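Local coordinates for protein GTP cyclohydrolase (Enterococcus faecalis, PDB 2R41) that is of unknown function: a DUF960-family alpha-beta protein that carries the name GTP cyclohydrolase, an activity best treated as tentative, at residues S10-Y15 / H97-L102; S22-G27 / T84-R89; N47-F52 / S66-S71; S88-F93 / I101-E106. All blocks are in the same frame, centred on the assembly; numbering follows the deposited sequence. Where two conformers were deposited one is given.

In the fold
Three of the four contacts belong to one mixed sheet. Contact 1 pairs the edge strand 13-16 in parallel with 98-102. Contact 4 pairs that same strand 98-102 antiparallel with 89-94, and contact 3 starts from strand 49-57, the neighbour of 89-94. Contacts 1 and 4 share I101 and L102, while contacts 3 and 4 are linked by backbone bonds such as F52 N to I90 O. Contact 4 lies nearest the chain centre and is mainly apolar. Contact 1 is rich in charge, and contact 3 relies on amides and a water. Contact 2 lies at the surface, joining two loops by apolar touches, and meets contact 4 where P87 reaches L103.

Contact 1 of 4, residues S10-Y15 / H97-L102; sequences SDRSRY and HRETIL
The carbonyl oxygen of E99 is held twice: Y15 N donates to E99 O at 2.8 Å, nearly along the C=O axis, and R14 CA adds a CA-H...O contact to the same E99 O at 3.3 Å. The ladder continues on both sides of this bond. E99 N gives an almost straight bond (169°) to S13 O at 3.0 Å, and I101 N reaches Y15 O at 3.1 Å.

On one face of the pair, R14 and E99 run side by side, pointing the same way. R14 NE lies 3.1 Å from E99 OE1, in a straight salt bridge (172°) that lies in the guanidinium plane but meets the oxygen from above the carboxylate plane. R12 crosses E99 at about a right angle. E99 OE2 lies 3.3 Å from R12 NH2, an atom whose position is less certain, but over the face of that guanidinium, so this is charge attraction without an N-H aimed at the oxygen. D94 is the stronger partner of R12, and D37 on helix 26-40 that of R14; with an arginine at each carboxylate oxygen, E99 would be expected to stay ionised.

The other face carries Y15 and R98. Bends at chi2 and chi3 lay the R98 guanidinium flat over the ring, planes 12° apart, with R98 CZ 3.9 Å from the Y15 centroid, a cation-pi stack; R98 also packs on L18 of the fourth subunit. The whole is a parallel beta pair at the edge of a mixed sheet, in which the first strand of the chain lies beside the last.

Contact 2 of 4, residues S22-G27 / T84-R89; sequences SSLPSG and TAYPSR
Both L24 and Y86 set CG beside their own backbone N and anti to the carbonyl carbon, with chi1 -61° for L24 and -66° for Y86. In L24 the CD1 branch then runs on extended (chi2 -179°), which leaves the CD2 methyl as the branch that turns to the opposite loop. There it sits in the angle between two neighbours in sequence. L24 CD2 is 3.7 Å from Y86 CD1 at the root of the phenol ring, and the same methyl comes against the P87 ring, 3.5 Å from P87 CG.

Farther along the ring, P25 takes over. The two side chains cross at about a right angle, and P25 CD lies 3.4 Å from Y86 CE1. Its CG neighbour follows the ring outward, with P25 CG 3.5 Å from Y86 OH. Backbone joins in at the ring edge, where S23 O lies near the ring plane, 3.5 Å from Y86 CD1. The S23 side chain meets the other proline, its hydroxyl lying alongside P87 CD and CG. The contact is mostly apolar van der Waals packing: the L24 methyl and the P25 ring meet the Y86 phenol, and the L24 methyl also meets the P87 ring.

Behind it, L24 continues onto I29 and Y86 onto L28, both of helix 26-40, while P87 touches L103. The fifth subunit comes close as well, its S22 packing on P25. What results is a small surface junction of two proline-bearing loops, one leading into strand 89-94 and the other into helix 26-40, with P25 itself at the N-cap position of that helix.

Contact 3 of 4, residues N47-F52 / S66-S71; sequences NDLLHF and SQENSS
The H51 imidazole meets the E68 carboxylate at its edge: H51 CE1 is 3.3 Å from E68 OE1, and the two planes stand 89° apart. The H51 ring also meets that of F91 on the neighbouring strand, tilted by about 50°. The N47 amide likewise crosses the E68 carboxylate almost square, at 87°.

Below these, the Q67 side chain leaves its backbone in the crowded position and runs on extended, so that its amide reaches the start of the other segment. N47 N donates to Q67 OE1 at 2.8 Å, approaching from above the amide plane, while Q67 NE2 bonds to P45 O. N47 in turn folds its own loop: L49 N uses an in-plane lone pair of N47 OD1 at 3.3 Å, an Asx turn.

H51 and S66 form an antiparallel hydrogen-bonded pair, with H51 N to S66 O at 2.9 Å and S66 N to H51 O at 3.1 Å. At the next step a water replaces direct pairing. It donates to L49 O at 2.8 Å and accepts from E68 N at 2.6 Å. This is the fraying open end of the beta hairpin made by strands 49-57 and 60-66.

Contact 4 of 4, residues S88-F93 / I101-E106; sequences SRIFAF and ILLPAE
P104 CG sits over the F91 ring, 4.1 Å from the F91 centroid and only 14° off the ring normal, a CH-pi contact displaced toward the rim. The same carbon also lies over the centre of the R89 guanidinium, 3.8 Å from R89 CZ, because R89 starts in the crowded position (chi1 62°) and bends at chi3 to bring its head back across the proline. Beside the root of the ring, L102 turns its CD2 branch in, and F91 CB meets L102 CD2 at 3.7 Å.

The backs of the strands carry aliphatic contacts. I90 splits its branches, I90 CG2 touching L103 CD1 at 3.8 Å while CG1 faces I101 CG2. Here I90, A92 and I101 pack beneath helix 26-40, against I32, W33 and I36.

These side chains clothe an antiparallel beta hairpin, strands 89-94 and 98-102. F91 and L102 form a hydrogen-bonded pair: F91 N reaches L102 O at 2.8 Å, nearly along the C=O axis (170°), and L102 N returns to F91 O at 2.9 Å. A92 and I101 form the adjoining non-hydrogen-bonded pair.

Beyond L102 the chain enters a 3-10 turn, 104-106, closed from both ends of one residue pair. E106 N bonds to L103 O, and L103 N points at the anti lone pair of E106 OE1, 3.0 Å away. S17 OG also bonds to E106 OE1, and G19 N to the other oxygen of this buried carboxylate.

Contact 1 of 4, residues S10-Y15 / H97-L102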
loop_
_atom_site.group_PDB
_atom_site.type_symbol
_atom_site.label_atom_id
_atom_site.label_comp_id
_atom_site.label_asym_id
_atom_site.label_seq_id
_atom_site.Cartn_x
_atom_site.Cartn_y
_atom_site.Cartn_z
ATOM N N SER C 10 -17.016 4.559 3.657
ATOM C CA SER C 10 -16.222 3.803 2.695
ATOM C C SER C 10 -15.031 4.618 2.201
ATOM O O SER C 10 -14.163 4.101 1.499
ATOM C CB SER C 10 -17.089 3.367 1.512
ATOM O OG SER C 10 -17.675 4.486 0.870
ATOM N N ASP C 11 -14.997 5.893 2.575
ATOM C CA ASP C 11 -13.877 6.761 2.234
ATOM C C ASP C 11 -12.734 6.604 3.232
ATOM O O ASP C 11 -11.691 7.244 3.100
ATOM C CB ASP C 11 -14.328 8.221 2.177
ATOM C CG ASP C 11 -15.023 8.566 0.874
ATOM O OD1 ASP C 11 -16.207 8.203 0.715
ATOM O OD2 ASP C 11 -14.383 9.199 0.008
ATOM N N ARG C 12 -12.940 5.750 4.229
ATOM C CA ARG C 12 -11.995 5.609 5.315
ATOM C C ARG C 12 -11.442 4.218 5.146
ATOM O O ARG C 12 -12.036 3.416 4.440
ATOM C CB ARG C 12 -12.692 5.824 6.672
ATOM C CG ARG C 12 -12.785 7.318 7.103
ATOM C CD ARG C 12 -13.783 7.580 8.229
ATOM N NE ARG C 12 -13.783 6.469 9.167
ATOM C CZ ARG C 12 -14.840 6.016 9.830
ATOM N NH1 ARG C 12 -16.038 6.555 9.691
ATOM N NH2 ARG C 12 -14.694 4.989 10.651
ATOM N N SER C 13 -10.301 3.929 5.757
ATOM C CA SER C 13 -9.626 2.657 5.493
ATOM C C SER C 13 -10.281 1.476 6.140
ATOM O O SER C 13 -10.638 1.544 7.287
ATOM C CB SER C 13 -8.143 2.693 5.863
ATOM O OG SER C 13 -7.777 3.944 6.396
ATOM N N ARG C 14 -10.420 0.392 5.387
ATOM C CA ARG C 14 -11.001 -0.828 5.900
ATOM C C ARG C 14 -9.950 -1.924 5.926
ATOM O O ARG C 14 -9.274 -2.121 4.936
ATOM C CB ARG C 14 -12.163 -1.236 5.026
ATOM C CG ARG C 14 -13.235 -0.183 4.933
ATOM C CD ARG C 14 -14.229 -0.534 3.850
ATOM N NE ARG C 14 -15.501 0.107 4.137
ATOM C CZ ARG C 14 -16.574 0.050 3.355
ATOM N NH1 ARG C 14 -16.518 -0.625 2.210
ATOM N NH2 ARG C 14 -17.698 0.672 3.718
ATOM N N TYR C 15 -9.782 -2.608 7.053
ATOM C CA TYR C 15 -8.773 -3.640 7.177
ATOM C C TYR C 15 -9.488 -4.892 7.535
ATOM O O TYR C 15 -10.618 -4.850 8.015
ATOM C CB TYR C 15 -7.771 -3.288 8.273
ATOM C CG TYR C 15 -6.902 -2.129 7.888
ATOM C CD1 TYR C 15 -5.647 -2.332 7.310
ATOM C CD2 TYR C 15 -7.334 -0.830 8.061
ATOM C CE1 TYR C 15 -4.828 -1.245 6.913
ATOM C CE2 TYR C 15 -6.544 0.268 7.667
ATOM C CZ TYR C 15 -5.294 0.059 7.089
ATOM O OH TYR C 15 -4.523 1.147 6.695
ATOM N N HIS C 97 -11.731 6.091 13.061
ATOM C CA HIS C 97 -10.816 6.447 11.983
ATOM C C HIS C 97 -10.577 5.266 11.048
ATOM O O HIS C 97 -10.408 5.441 9.842
ATOM C CB HIS C 97 -9.486 6.947 12.551
ATOM C CG HIS C 97 -8.954 6.107 13.671
ATOM N ND1 HIS C 97 -9.544 6.066 14.916
ATOM C CD2 HIS C 97 -7.888 5.274 13.733
ATOM C CE1 HIS C 97 -8.864 5.246 15.697
ATOM N NE2 HIS C 97 -7.855 4.752 15.003
ATOM N N ARG C 98 -10.565 4.064 11.614
ATOM C CA ARG C 98 -10.305 2.855 10.841
ATOM C C ARG C 98 -11.400 1.816 11.058
ATOM O O ARG C 98 -11.857 1.609 12.182
ATOM C CB ARG C 98 -8.941 2.267 11.205
ATOM C CG ARG C 98 -9.010 1.083 12.156
ATOM C CD ARG C 98 -7.960 0.038 11.814
ATOM N NE ARG C 98 -6.686 0.644 11.439
ATOM C CZ ARG C 98 -5.565 -0.039 11.239
ATOM N NH1 ARG C 98 -5.555 -1.357 11.377
ATOM N NH2 ARG C 98 -4.451 0.595 10.900
ATOM N N GLU C 99 -11.814 1.165 9.976
ATOM C CA GLU C 99 -12.805 0.098 10.057
ATOM C C GLU C 99 -12.152 -1.273 9.914
ATOM O O GLU C 99 -11.251 -1.460 9.095
ATOM C CB GLU C 99 -13.879 0.282 8.982
ATOM C CG GLU C 99 -14.735 1.524 9.167
ATOM C CD GLU C 99 -15.062 2.208 7.853
ATOM O OE1 GLU C 99 -15.570 1.526 6.938
ATOM O OE2 GLU C 99 -14.812 3.426 7.737
ATOM N N THR C 100 -12.611 -2.227 10.717
ATOM C CA THR C 100 -11.983 -3.535 10.784
ATOM C C THR C 100 -12.995 -4.665 10.898
ATOM O O THR C 100 -13.951 -4.584 11.652
ATOM C CB THR C 100 -11.020 -3.586 11.961
ATOM O OG1 THR C 100 -10.109 -2.500 11.857
ATOM C CG2 THR C 100 -10.213 -4.869 11.972
ATOM N N ILE C 101 -12.778 -5.716 10.117
ATOM C CA ILE C 101 -13.516 -6.960 10.276
ATOM C C ILE C 101 -12.668 -7.966 11.002
ATOM O O ILE C 101 -11.523 -8.196 10.660
ATOM C CB ILE C 101 -13.849 -7.552 8.941
ATOM C CG1 ILE C 101 -14.795 -6.609 8.211
ATOM C CG2 ILE C 101 -14.468 -8.903 9.140
ATOM C CD1 ILE C 101 -15.035 -6.954 6.776
ATOM N N LEU C 102 -13.230 -8.585 12.011
ATOM C CA LEU C 102 -12.440 -9.497 12.823
ATOM C C LEU C 102 -13.329 -10.519 13.498
ATOM O O LEU C 102 -14.571 -10.449 13.430
ATOM C CB LEU C 102 -11.603 -8.739 13.856
ATOM C CG LEU C 102 -12.392 -8.055 14.976
ATOM C CD1 LEU C 102 -11.486 -7.181 15.797
ATOM C CD2 LEU C 102 -13.521 -7.198 14.461
#

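Contact 2 of 4, residues S22-G27 / T84-R89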
loop_
_atom_site.group_PDB
_atom_site.type_symbol
_atom_site.label_atom_id
_atom_site.label_comp_id
_atom_site.label_asym_id
_atom_site.label_seq_id
_atom_site.Cartn_x
_atom_site.Cartn_y
_atom_site.Cartn_z
ATOM N N SER C 22 -7.147 -14.979 6.811
ATOM C CA SER C 22 -6.484 -16.267 6.595
ATOM C C SER C 22 -7.513 -17.408 6.641
ATOM O O SER C 22 -7.184 -18.592 6.506
ATOM C CB SER C 22 -5.400 -16.474 7.659
ATOM O OG SER C 22 -6.025 -16.461 8.932
ATOM N N SER C 23 -8.772 -17.042 6.796
ATOM C CA SER C 23 -9.768 -18.008 7.085
ATOM C C SER C 23 -10.997 -17.856 6.179
ATOM O O SER C 23 -11.701 -18.835 5.928
ATOM C CB SER C 23 -10.065 -17.884 8.563
ATOM O OG SER C 23 -11.453 -17.848 8.816
ATOM N N LEU C 24 -11.249 -16.654 5.655
ATOM C CA LEU C 24 -12.297 -16.455 4.620
ATOM C C LEU C 24 -11.697 -16.019 3.296
ATOM O O LEU C 24 -10.737 -15.239 3.288
ATOM C CB LEU C 24 -13.254 -15.351 5.018
ATOM C CG LEU C 24 -14.095 -15.456 6.270
ATOM C CD1 LEU C 24 -14.972 -14.178 6.358
ATOM C CD2 LEU C 24 -14.900 -16.724 6.217
ATOM N N PRO C 25 -12.256 -16.480 2.167
ATOM C CA PRO C 25 -11.743 -15.966 0.904
ATOM C C PRO C 25 -12.052 -14.490 0.747
ATOM O O PRO C 25 -12.955 -13.997 1.378
ATOM C CB PRO C 25 -12.513 -16.768 -0.129
ATOM C CG PRO C 25 -13.727 -17.246 0.565
ATOM C CD PRO C 25 -13.323 -17.463 1.971
ATOM N N SER C 26 -11.301 -13.793 -0.080
ATOM C CA SER C 26 -11.558 -12.387 -0.393
ATOM C C SER C 26 -12.973 -11.964 -0.787
ATOM O O SER C 26 -13.451 -10.908 -0.389
ATOM C CB SER C 26 -10.667 -12.005 -1.527
ATOM O OG SER C 26 -9.500 -11.515 -0.956
ATOM N N GLY C 27 -13.623 -12.781 -1.592
ATOM C CA GLY C 27 -14.886 -12.421 -2.148
ATOM C C GLY C 27 -15.915 -12.393 -1.063
ATOM O O GLY C 27 -16.976 -11.792 -1.219
ATOM N N THR C 84 -17.511 -25.527 6.020
ATOM C CA THR C 84 -17.596 -25.724 7.474
ATOM C C THR C 84 -16.348 -25.159 8.170
ATOM O O THR C 84 -16.312 -24.999 9.407
ATOM C CB THR C 84 -17.627 -27.195 7.804
ATOM O OG1 THR C 84 -16.287 -27.694 7.680
ATOM C CG2 THR C 84 -18.600 -27.964 6.859
ATOM N N ALA C 85 -15.328 -24.895 7.347
ATOM C CA ALA C 85 -14.055 -24.329 7.774
ATOM C C ALA C 85 -14.181 -22.859 8.132
ATOM O O ALA C 85 -13.385 -22.347 8.909
ATOM C CB ALA C 85 -13.000 -24.510 6.674
ATOM N N TYR C 86 -15.168 -22.173 7.557
ATOM C CA TYR C 86 -15.328 -20.740 7.787
ATOM C C TYR C 86 -15.662 -20.478 9.245
ATOM O O TYR C 86 -16.248 -21.332 9.918
ATOM C CB TYR C 86 -16.415 -20.135 6.889
ATOM C CG TYR C 86 -16.097 -20.163 5.421
ATOM C CD1 TYR C 86 -14.771 -20.178 4.965
ATOM C CD2 TYR C 86 -17.109 -20.181 4.478
ATOM C CE1 TYR C 86 -14.468 -20.226 3.604
ATOM C CE2 TYR C 86 -16.822 -20.221 3.109
ATOM C CZ TYR C 86 -15.497 -20.243 2.681
ATOM O OH TYR C 86 -15.215 -20.271 1.335
ATOM N N PRO C 87 -15.302 -19.284 9.730
ATOM C CA PRO C 87 -15.619 -18.834 11.069
ATOM C C PRO C 87 -17.124 -18.650 11.156
ATOM O O PRO C 87 -17.730 -18.189 10.199
ATOM C CB PRO C 87 -14.909 -17.488 11.135
ATOM C CG PRO C 87 -14.872 -17.037 9.723
ATOM C CD PRO C 87 -14.580 -18.253 8.969
ATOM N N SER C 88 -17.729 -19.030 12.275
ATOM C CA SER C 88 -19.183 -19.049 12.338
ATOM C C SER C 88 -19.769 -17.644 12.502
ATOM O O SER C 88 -20.882 -17.385 12.065
ATOM C CB SER C 88 -19.677 -19.974 13.439
ATOM O OG SER C 88 -19.618 -19.310 14.693
ATOM N N ARG C 89 -19.032 -16.731 13.126
ATOM C CA ARG C 89 -19.451 -15.333 13.093
ATOM C C ARG C 89 -18.286 -14.370 12.990
ATOM O O ARG C 89 -17.187 -14.720 13.390
ATOM C CB ARG C 89 -20.377 -14.995 14.266
ATOM C CG ARG C 89 -19.833 -15.120 15.642
ATOM C CD ARG C 89 -21.019 -15.215 16.617
ATOM N NE ARG C 89 -20.783 -14.467 17.864
ATOM C CZ ARG C 89 -19.910 -14.802 18.838
ATOM N NH1 ARG C 89 -19.132 -15.899 18.753
ATOM N NH2 ARG C 89 -19.785 -14.010 19.907
#

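Contact 3 of 4, residues N47-F52 / S66-S71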
loop_
_atom_site.group_PDB
_atom_site.type_symbol
_atom_site.label_atom_id
_atom_site.label_comp_id
_atom_site.label_asym_id
_atom_site.label_seq_id
_atom_site.Cartn_x
_atom_site.Cartn_y
_atom_site.Cartn_z
ATOM N N ASN C 47 -24.595 1.056 14.617
ATOM C CA ASN C 47 -23.807 0.937 15.819
ATOM C C ASN C 47 -22.386 0.897 15.336
ATOM O O ASN C 47 -22.138 0.576 14.199
ATOM C CB ASN C 47 -24.159 -0.418 16.394
ATOM C CG ASN C 47 -23.886 -0.534 17.860
ATOM O OD1 ASN C 47 -22.724 -0.688 18.294
ATOM N ND2 ASN C 47 -24.967 -0.542 18.652
ATOM N N ASP C 48 -21.423 1.210 16.163
ATOM C CA ASP C 48 -20.067 1.154 15.656
ATOM C C ASP C 48 -19.568 -0.260 15.631
ATOM O O ASP C 48 -18.447 -0.500 15.244
ATOM C CB ASP C 48 -19.140 2.007 16.501
ATOM C CG ASP C 48 -18.985 1.484 17.921
ATOM O OD1 ASP C 48 -19.441 0.351 18.200
ATOM O OD2 ASP C 48 -18.389 2.192 18.771
ATOM N N LEU C 49 -20.384 -1.203 16.087
ATOM C CA LEU C 49 -19.987 -2.607 16.048
ATOM C C LEU C 49 -21.119 -3.485 15.556
ATOM O O LEU C 49 -22.257 -3.346 16.004
ATOM C CB LEU C 49 -19.526 -3.060 17.400
ATOM C CG LEU C 49 -19.249 -4.551 17.475
ATOM C CD1 LEU C 49 -17.873 -4.880 16.983
ATOM C CD2 LEU C 49 -19.373 -4.883 18.941
ATOM N N LEU C 50 -20.798 -4.363 14.608
ATOM C CA LEU C 50 -21.795 -5.053 13.805
ATOM C C LEU C 50 -21.562 -6.544 13.822
ATOM O O LEU C 50 -20.437 -6.989 13.542
ATOM C CB LEU C 50 -21.658 -4.562 12.388
ATOM C CG LEU C 50 -22.547 -3.425 11.925
ATOM C CD1 LEU C 50 -22.731 -2.334 12.904
ATOM C CD2 LEU C 50 -21.984 -2.887 10.664
ATOM N N HIS C 51 -22.592 -7.323 14.160
ATOM C CA HIS C 51 -22.466 -8.785 14.235
ATOM C C HIS C 51 -22.890 -9.373 12.896
ATOM O O HIS C 51 -23.918 -8.986 12.329
ATOM C CB HIS C 51 -23.350 -9.380 15.326
ATOM C CG HIS C 51 -23.109 -8.830 16.713
ATOM N ND1 HIS C 51 -22.939 -7.481 16.982
ATOM C CD2 HIS C 51 -23.090 -9.447 17.925
ATOM C CE1 HIS C 51 -22.806 -7.293 18.288
ATOM N NE2 HIS C 51 -22.893 -8.469 18.882
ATOM N N PHE C 52 -22.112 -10.304 12.368
ATOM C CA PHE C 52 -22.582 -11.084 11.235
ATOM C C PHE C 52 -22.446 -12.568 11.490
ATOM O O PHE C 52 -21.339 -13.037 11.664
ATOM C CB PHE C 52 -21.787 -10.739 10.010
ATOM C CG PHE C 52 -21.923 -9.302 9.591
ATOM C CD1 PHE C 52 -22.968 -8.898 8.790
ATOM C CD2 PHE C 52 -20.975 -8.357 9.973
ATOM C CE1 PHE C 52 -23.075 -7.589 8.396
ATOM C CE2 PHE C 52 -21.095 -7.064 9.596
ATOM C CZ PHE C 52 -22.145 -6.675 8.803
ATOM N N SER C 66 -26.988 -8.453 12.765
ATOM C CA SER C 66 -27.651 -7.793 13.884
ATOM C C SER C 66 -26.668 -6.866 14.561
ATOM O O SER C 66 -25.490 -6.905 14.235
ATOM C CB SER C 66 -28.204 -8.818 14.896
ATOM O OG SER C 66 -27.184 -9.597 15.511
ATOM N N GLN C 67 -27.160 -6.046 15.492
ATOM C CA GLN C 67 -26.358 -5.136 16.301
ATOM C C GLN C 67 -27.030 -4.934 17.664
ATOM O O GLN C 67 -28.250 -5.100 17.789
ATOM C CB GLN C 67 -26.134 -3.786 15.586
ATOM C CG GLN C 67 -27.389 -2.986 15.241
ATOM C CD GLN C 67 -27.115 -1.745 14.403
ATOM O OE1 GLN C 67 -25.979 -1.318 14.262
ATOM N NE2 GLN C 67 -28.165 -1.157 13.851
ATOM N N GLU C 68 -26.202 -4.605 18.662
ATOM C CA GLU C 68 -26.610 -4.232 20.018
ATOM C C GLU C 68 -27.512 -2.999 19.915
ATOM O O GLU C 68 -27.290 -2.143 19.049
ATOM C CB GLU C 68 -25.367 -3.891 20.874
ATOM C CG GLU C 68 -24.429 -5.075 21.264
ATOM C CD GLU C 68 -22.897 -4.741 21.192
ATOM O OE1 GLU C 68 -22.081 -5.694 21.114
ATOM O OE2 GLU C 68 -22.498 -3.549 21.198
ATOM N N ASN C 69 -28.531 -2.911 20.777
ATOM C CA ASN C 69 -29.420 -1.726 20.814
ATOM C C ASN C 69 -30.253 -1.526 19.573
ATOM O O ASN C 69 -30.493 -0.378 19.175
ATOM C CB ASN C 69 -28.627 -0.423 21.012
ATOM C CG ASN C 69 -28.090 -0.289 22.388
ATOM O OD1 ASN C 69 -28.545 -0.971 23.317
ATOM N ND2 ASN C 69 -27.101 0.586 22.544
ATOM N N SER C 70 -30.678 -2.608 18.936
ATOM C CA SER C 70 -31.501 -2.442 17.761
ATOM C C SER C 70 -32.266 -3.694 17.477
ATOM O O SER C 70 -31.812 -4.789 17.768
ATOM C CB SER C 70 -30.656 -2.024 16.558
ATOM O OG SER C 70 -31.408 -2.122 15.356
ATOM N N SER C 71 -33.440 -3.513 16.901
ATOM C CA SER C 71 -34.345 -4.617 16.707
ATOM C C SER C 71 -34.241 -5.143 15.283
ATOM O O SER C 71 -34.854 -6.144 14.920
ATOM C CB SER C 71 -35.782 -4.219 17.099
ATOM O OG SER C 71 -36.212 -3.091 16.368
HETATM O O HOH W 1 -23.704 -4.422 18.128
#

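Contact 4 of 4, residues S88-F93 / I101-E106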
loop_
_atom_site.group_PDB
_atom_site.type_symbol
_atom_site.label_atom_id
_atom_site.label_comp_id
_atom_site.label_asym_id
_atom_site.label_seq_id
_atom_site.Cartn_x
_atom_site.Cartn_y
_atom_site.Cartn_z
ATOM N N SER C 88 -17.729 -19.030 12.275
ATOM C CA SER C 88 -19.183 -19.049 12.338
ATOM C C SER C 88 -19.769 -17.644 12.502
ATOM O O SER C 88 -20.882 -17.385 12.065
ATOM C CB SER C 88 -19.677 -19.974 13.439
ATOM O OG SER C 88 -19.618 -19.310 14.693
ATOM N N ARG C 89 -19.032 -16.731 13.126
ATOM C CA ARG C 89 -19.451 -15.333 13.093
ATOM C C ARG C 89 -18.286 -14.370 12.990
ATOM O O ARG C 89 -17.187 -14.720 13.390
ATOM C CB ARG C 89 -20.377 -14.995 14.266
ATOM C CG ARG C 89 -19.833 -15.120 15.642
ATOM C CD ARG C 89 -21.019 -15.215 16.617
ATOM N NE ARG C 89 -20.783 -14.467 17.864
ATOM C CZ ARG C 89 -19.910 -14.802 18.838
ATOM N NH1 ARG C 89 -19.132 -15.899 18.753
ATOM N NH2 ARG C 89 -19.785 -14.010 19.907
ATOM N N ILE C 90 -18.515 -13.185 12.430
ATOM C CA ILE C 90 -17.520 -12.107 12.455
ATOM C C ILE C 90 -18.128 -10.754 12.831
ATOM O O ILE C 90 -19.350 -10.557 12.788
ATOM C CB ILE C 90 -16.797 -11.912 11.110
ATOM C CG1 ILE C 90 -17.742 -11.331 10.084
ATOM C CG2 ILE C 90 -16.213 -13.211 10.578
ATOM C CD1 ILE C 90 -17.660 -12.033 8.713
ATOM N N PHE C 91 -17.250 -9.819 13.176
ATOM C CA PHE C 91 -17.658 -8.502 13.580
ATOM C C PHE C 91 -17.097 -7.496 12.610
ATOM O O PHE C 91 -15.984 -7.703 12.067
ATOM C CB PHE C 91 -17.055 -8.211 14.921
ATOM C CG PHE C 91 -17.727 -8.910 16.052
ATOM C CD1 PHE C 91 -18.904 -9.643 15.855
ATOM C CD2 PHE C 91 -17.233 -8.788 17.344
ATOM C CE1 PHE C 91 -19.563 -10.275 16.932
ATOM C CE2 PHE C 91 -17.899 -9.402 18.429
ATOM C CZ PHE C 91 -19.054 -10.151 18.216
ATOM N N ALA C 92 -17.851 -6.424 12.356
ATOM C CA ALA C 92 -17.287 -5.242 11.712
ATOM C C ALA C 92 -17.200 -4.165 12.767
ATOM O O ALA C 92 -18.173 -3.875 13.501
ATOM C CB ALA C 92 -18.129 -4.788 10.601
ATOM N N PHE C 93 -16.031 -3.564 12.870
ATOM C CA PHE C 93 -15.834 -2.568 13.891
ATOM C C PHE C 93 -15.250 -1.283 13.367
ATOM O O PHE C 93 -14.311 -1.272 12.572
ATOM C CB PHE C 93 -14.931 -3.089 14.947
ATOM C CG PHE C 93 -14.659 -2.108 16.021
ATOM C CD1 PHE C 93 -15.711 -1.560 16.760
ATOM C CD2 PHE C 93 -13.342 -1.741 16.331
ATOM C CE1 PHE C 93 -15.464 -0.669 17.802
ATOM C CE2 PHE C 93 -13.077 -0.844 17.372
ATOM C CZ PHE C 93 -14.145 -0.319 18.116
ATOM N N ILE C 101 -12.778 -5.716 10.117
ATOM C CA ILE C 101 -13.516 -6.960 10.276
ATOM C C ILE C 101 -12.668 -7.966 11.002
ATOM O O ILE C 101 -11.523 -8.196 10.660
ATOM C CB ILE C 101 -13.849 -7.552 8.941
ATOM C CG1 ILE C 101 -14.795 -6.609 8.211
ATOM C CG2 ILE C 101 -14.468 -8.903 9.140
ATOM C CD1 ILE C 101 -15.035 -6.954 6.776
ATOM N N LEU C 102 -13.230 -8.585 12.011
ATOM C CA LEU C 102 -12.440 -9.497 12.823
ATOM C C LEU C 102 -13.329 -10.519 13.498
ATOM O O LEU C 102 -14.571 -10.449 13.430
ATOM C CB LEU C 102 -11.603 -8.739 13.856
ATOM C CG LEU C 102 -12.392 -8.055 14.976
ATOM C CD1 LEU C 102 -11.486 -7.181 15.797
ATOM C CD2 LEU C 102 -13.521 -7.198 14.461
ATOM N N LEU C 103 -12.660 -11.475 14.126
ATOM C CA LEU C 103 -13.287 -12.603 14.771
ATOM C C LEU C 103 -13.539 -12.210 16.186
ATOM O O LEU C 103 -12.800 -11.404 16.714
ATOM C CB LEU C 103 -12.314 -13.764 14.759
ATOM C CG LEU C 103 -12.494 -14.820 13.681
ATOM C CD1 LEU C 103 -13.031 -14.211 12.418
ATOM C CD2 LEU C 103 -11.162 -15.478 13.450
ATOM N N PRO C 104 -14.614 -12.719 16.794
ATOM C CA PRO C 104 -14.919 -12.480 18.209
ATOM C C PRO C 104 -13.775 -12.783 19.136
ATOM O O PRO C 104 -13.546 -12.040 20.085
ATOM C CB PRO C 104 -16.092 -13.408 18.461
ATOM C CG PRO C 104 -16.817 -13.334 17.135
ATOM C CD PRO C 104 -15.692 -13.470 16.137
ATOM N N ALA C 105 -13.050 -13.848 18.840
ATOM C CA ALA C 105 -11.864 -14.234 19.600
ATOM C C ALA C 105 -10.774 -13.152 19.622
ATOM O O ALA C 105 -9.903 -13.155 20.486
ATOM C CB ALA C 105 -11.291 -15.524 19.032
ATOM N N GLU C 106 -10.822 -12.242 18.656
ATOM C CA GLU C 106 -9.797 -11.240 18.504
ATOM C C GLU C 106 -10.131 -9.931 19.154
ATOM O O GLU C 106 -9.242 -9.123 19.268
ATOM C CB GLU C 106 -9.500 -10.994 17.033
ATOM C CG GLU C 106 -8.735 -12.116 16.358
ATOM C CD GLU C 106 -8.593 -11.913 14.854
ATOM O OE1 GLU C 106 -9.633 -11.635 14.200
ATOM O OE2 GLU C 106 -7.449 -12.052 14.331
#